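Local coordinates for thioredoxin-like protein (Parabacteroides distasonis, PDB 4FO5), which is a thioredoxin-like protein of the AhpC/TSA family that probably works as a thiol-disulfide oxidoreductase, at residues Phe27-Arg33 with Ile120-Gly124. Residues are numbered along the deposited sequence; the frame is centred on the assembly and turned at random.
Sequences FHNQLGR and INDEG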
ATOM      1  N   PHE A  27      -3.849   0.367  10.890  1.00 45.29           N
ATOM      2  CA  PHE A  27      -3.337   1.640  10.370  1.00 42.15           C
ATOM      3  C   PHE A  27      -3.231   2.585  11.552  1.00 45.65           C
ATOM      4  O   PHE A  27      -2.224   3.275  11.708  1.00 45.86           O
ATOM      5  CB  PHE A  27      -4.224   2.224   9.242  1.00 41.76           C
ATOM      6  CG  PHE A  27      -4.358   1.386   7.988  1.00 41.08           C
ATOM      7  CD1 PHE A  27      -3.230   0.878   7.343  1.00 42.56           C
ATOM      8  CD2 PHE A  27      -5.611   1.136   7.430  1.00 42.22           C
ATOM      9  CE1 PHE A  27      -3.354   0.116   6.175  1.00 42.21           C
ATOM     10  CE2 PHE A  27      -5.738   0.351   6.283  1.00 43.79           C
ATOM     11  CZ  PHE A  27      -4.605  -0.137   5.652  1.00 41.52           C
ATOM     12  N   HIS A  28      -4.236   2.535  12.443  1.00 41.06           N
ATOM     13  CA  HIS A  28      -4.257   3.365  13.639  1.00 41.52           C
ATOM     14  C   HIS A  28      -3.155   2.924  14.608  1.00 45.55           C
ATOM     15  O   HIS A  28      -2.887   1.730  14.761  1.00 44.70           O
ATOM     16  CB  HIS A  28      -5.650   3.392  14.305  1.00 43.60           C
ATOM     17  CG  HIS A  28      -6.038   2.152  15.055  1.00 49.06           C
ATOM     18  ND1 HIS A  28      -6.980   1.266  14.548  1.00 51.03           N
ATOM     19  CD2 HIS A  28      -5.675   1.735  16.296  1.00 52.69           C
ATOM     20  CE1 HIS A  28      -7.132   0.331  15.479  1.00 51.66           C
ATOM     21  NE2 HIS A  28      -6.353   0.563  16.540  1.00 53.13           N
ATOM     22  N   ASN A  29      -2.486   3.905  15.214  1.00 42.85           N
ATOM     23  CA  ASN A  29      -1.395   3.685  16.158  1.00 44.35           C
ATOM     24  C   ASN A  29      -1.221   4.930  17.010  1.00 49.73           C
ATOM     25  O   ASN A  29      -1.752   5.987  16.664  1.00 46.66           O
ATOM     26  CB  ASN A  29      -0.090   3.315  15.408  1.00 44.64           C
ATOM     27  CG  ASN A  29       0.440   4.396  14.491  1.00 44.78           C
ATOM     28  OD1 ASN A  29       1.225   5.263  14.893  1.00 42.00           O
ATOM     29  ND2 ASN A  29       0.038   4.358  13.237  1.00 34.91           N
ATOM     30  N   GLN A  30      -0.511   4.797  18.138  1.00 53.21           N
ATOM     31  CA  GLN A  30      -0.249   5.890  19.075  1.00 56.66           C
ATOM     32  C   GLN A  30       1.206   6.381  18.959  1.00 62.77           C
ATOM     33  O   GLN A  30       1.744   6.943  19.920  1.00 66.96           O
ATOM     34  CB  GLN A  30      -0.567   5.444  20.526  1.00 61.44           C
ATOM     35  CG  GLN A  30      -2.060   5.466  20.879  1.00 81.59           C
ATOM     36  CD  GLN A  30      -2.761   6.724  20.404  1.00107.81           C
ATOM     37  OE1 GLN A  30      -3.669   6.676  19.561  1.00103.89           O
ATOM     38  NE2 GLN A  30      -2.342   7.880  20.924  1.00100.50           N
ATOM     39  N   LEU A  31       1.821   6.210  17.775  1.00 55.60           N
ATOM     40  CA  LEU A  31       3.215   6.577  17.548  1.00 56.43           C
ATOM     41  C   LEU A  31       3.416   7.606  16.429  1.00 56.05           C
ATOM     42  O   LEU A  31       4.564   7.897  16.077  1.00 55.71           O
ATOM     43  CB  LEU A  31       4.006   5.303  17.209  1.00 56.54           C
ATOM     44  CG  LEU A  31       4.207   4.318  18.361  1.00 65.11           C
ATOM     45  CD1 LEU A  31       4.232   2.894  17.848  1.00 64.47           C
ATOM     46  CD2 LEU A  31       5.464   4.645  19.156  1.00 70.52           C
ATOM     47  N   GLY A  32       2.327   8.128  15.868  1.00 48.58           N
ATOM     48  CA  GLY A  32       2.399   9.094  14.779  1.00 46.49           C
ATOM     49  C   GLY A  32       2.903   8.516  13.469  1.00 47.32           C
ATOM     50  O   GLY A  32       3.220   9.268  12.543  1.00 47.22           O
ATOM     51  N   ARG A  33       2.964   7.175  13.374  1.00 41.78           N
ATOM     52  CA  ARG A  33       3.426   6.452  12.189  1.00 39.62           C
ATOM     53  C   ARG A  33       2.369   6.491  11.063  1.00 40.73           C
ATOM     54  O   ARG A  33       1.169   6.285  11.303  1.00 40.04           O
ATOM     55  CB  ARG A  33       3.772   4.992  12.555  1.00 40.85           C
ATOM     56  CG  ARG A  33       4.575   4.242  11.487  1.00 46.65           C
ATOM     57  CD  ARG A  33       4.476   2.734  11.634  1.00 58.64           C
ATOM     58  NE  ARG A  33       3.150   2.238  11.248  1.00 74.66           N
ATOM     59  CZ  ARG A  33       2.251   1.751  12.100  1.00 92.70           C
ATOM     60  NH1 ARG A  33       2.532   1.662  13.396  1.00 79.84           N
ATOM     61  NH2 ARG A  33       1.067   1.341  11.663  1.00 79.91           N
ATOM     62  N   ILE A 120      -1.937   6.839   4.476  1.00 25.05           N
ATOM     63  CA  ILE A 120      -2.848   6.781   5.605  1.00 25.98           C
ATOM     64  C   ILE A 120      -2.120   7.273   6.864  1.00 32.26           C
ATOM     65  O   ILE A 120      -1.028   6.782   7.172  1.00 31.07           O
ATOM     66  CB  ILE A 120      -3.396   5.314   5.753  1.00 27.38           C
ATOM     67  CG1 ILE A 120      -4.053   4.813   4.412  1.00 27.00           C
ATOM     68  CG2 ILE A 120      -4.352   5.204   6.933  1.00 26.07           C
ATOM     69  CD1 ILE A 120      -4.331   3.264   4.296  1.00 28.93           C
ATOM     70  N   ASN A 121      -2.755   8.209   7.623  1.00 30.32           N
ATOM     71  CA  ASN A 121      -2.148   8.752   8.841  1.00 30.46           C
ATOM     72  C   ASN A 121      -2.360   7.781  10.030  1.00 31.96           C
ATOM     73  O   ASN A 121      -2.928   6.711   9.838  1.00 30.44           O
ATOM     74  CB  ASN A 121      -2.653  10.183   9.143  1.00 33.49           C
ATOM     75  CG  ASN A 121      -4.092  10.331   9.609  1.00 39.69           C
ATOM     76  OD1 ASN A 121      -4.812   9.368   9.885  1.00 34.00           O
ATOM     77  ND2 ASN A 121      -4.546  11.556   9.692  1.00 32.06           N
ATOM     78  N   ASP A 122      -1.877   8.145  11.234  1.00 30.13           N
ATOM     79  CA  ASP A 122      -1.923   7.319  12.452  1.00 31.09           C
ATOM     80  C   ASP A 122      -3.361   7.126  12.999  1.00 35.80           C
ATOM     81  O   ASP A 122      -3.564   6.356  13.931  1.00 35.67           O
ATOM     82  CB  ASP A 122      -1.028   7.946  13.546  1.00 35.91           C
ATOM     83  CG  ASP A 122      -1.406   9.364  13.975  1.00 46.19           C
ATOM     84  OD1 ASP A 122      -2.122  10.055  13.205  1.00 49.68           O
ATOM     85  OD2 ASP A 122      -0.876   9.828  14.996  1.00 47.68           O
ATOM     86  N   GLU A 123      -4.342   7.825  12.413  1.00 33.51           N
ATOM     87  CA  GLU A 123      -5.743   7.718  12.785  1.00 34.23           C
ATOM     88  C   GLU A 123      -6.543   6.931  11.726  1.00 34.77           C
ATOM     89  O   GLU A 123      -7.769   6.874  11.809  1.00 33.69           O
ATOM     90  CB  GLU A 123      -6.334   9.111  12.997  1.00 37.06           C
ATOM     91  CG  GLU A 123      -5.846   9.760  14.274  1.00 50.01           C
ATOM     92  CD  GLU A 123      -6.312  11.185  14.482  1.00 71.49           C
ATOM     93  OE1 GLU A 123      -7.254  11.615  13.779  1.00 61.49           O
ATOM     94  OE2 GLU A 123      -5.729  11.876  15.348  1.00 71.47           O
ATOM     95  N   GLY A 124      -5.841   6.314  10.768  1.00 30.09           N
ATOM     96  CA  GLY A 124      -6.458   5.512   9.713  1.00 29.27           C
ATOM     97  C   GLY A 124      -7.204   6.310   8.652  1.00 33.80           C
ATOM     98  O   GLY A 124      -8.031   5.758   7.919  1.00 33.85           O
TER
HETATM   99  O   HOH W   1      -1.218   4.397   9.463  1.00 32.69           O
HETATM  100  O   HOH W   2      -0.378   8.315  16.918  1.00 52.60           O
HETATM  101  O   HOH W   3      -4.782   6.837  16.710  1.00 38.61           O
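With CG of N29 wedged between its own backbone N and carbonyl carbon (chi1 63°) and CG of D122 set the same way, the amide of N29 lies against CA and CB of D122, its plane turned 57° from the carboxylate. Asparagine suits this place because its amide both accepts and donates. OD1 takes the backbone N of L31, closing an Asx turn, and that of R33, each in the carbonyl plane and on a lone pair. N29 ND2 gives one hydrogen to F27 O and the other, nearly straight at 175°, to R33 O. Four bonds thus fix the amide's rotation, and an alanine here would probably leave these backbone groups without their mates and free the loop to shift against D122. Across the contact N29 N donates to D122 O at 3.0 Å, and H28 CA adds a CA-H...O contact to the same oxygen. The D122 carboxylate reaches G32, with OD2 3.4 Å from its CA, and a water joins OD2 to N29 O and G32 N; glycine suits the positive phi there. A second water bridges F27 O and N121 O. Deeper in, CD1 of I120 sits over the centre of the F27 ring, 3.6 Å from the centroid, a CH-pi contact; both residues are buried against L37 of strand 34-40, and the flat ring offers a whole face to the isoleucine methyl. On the other loop, N121 OD1 accepts from E123 N in an Asx turn, within a type I turn ended by G124, again at positive phi. The turn links antiparallel strands 117-120 and 126-129, the beta hairpin of the thioredoxin fold, and the contact ties it to the loop entering central strand 34-40.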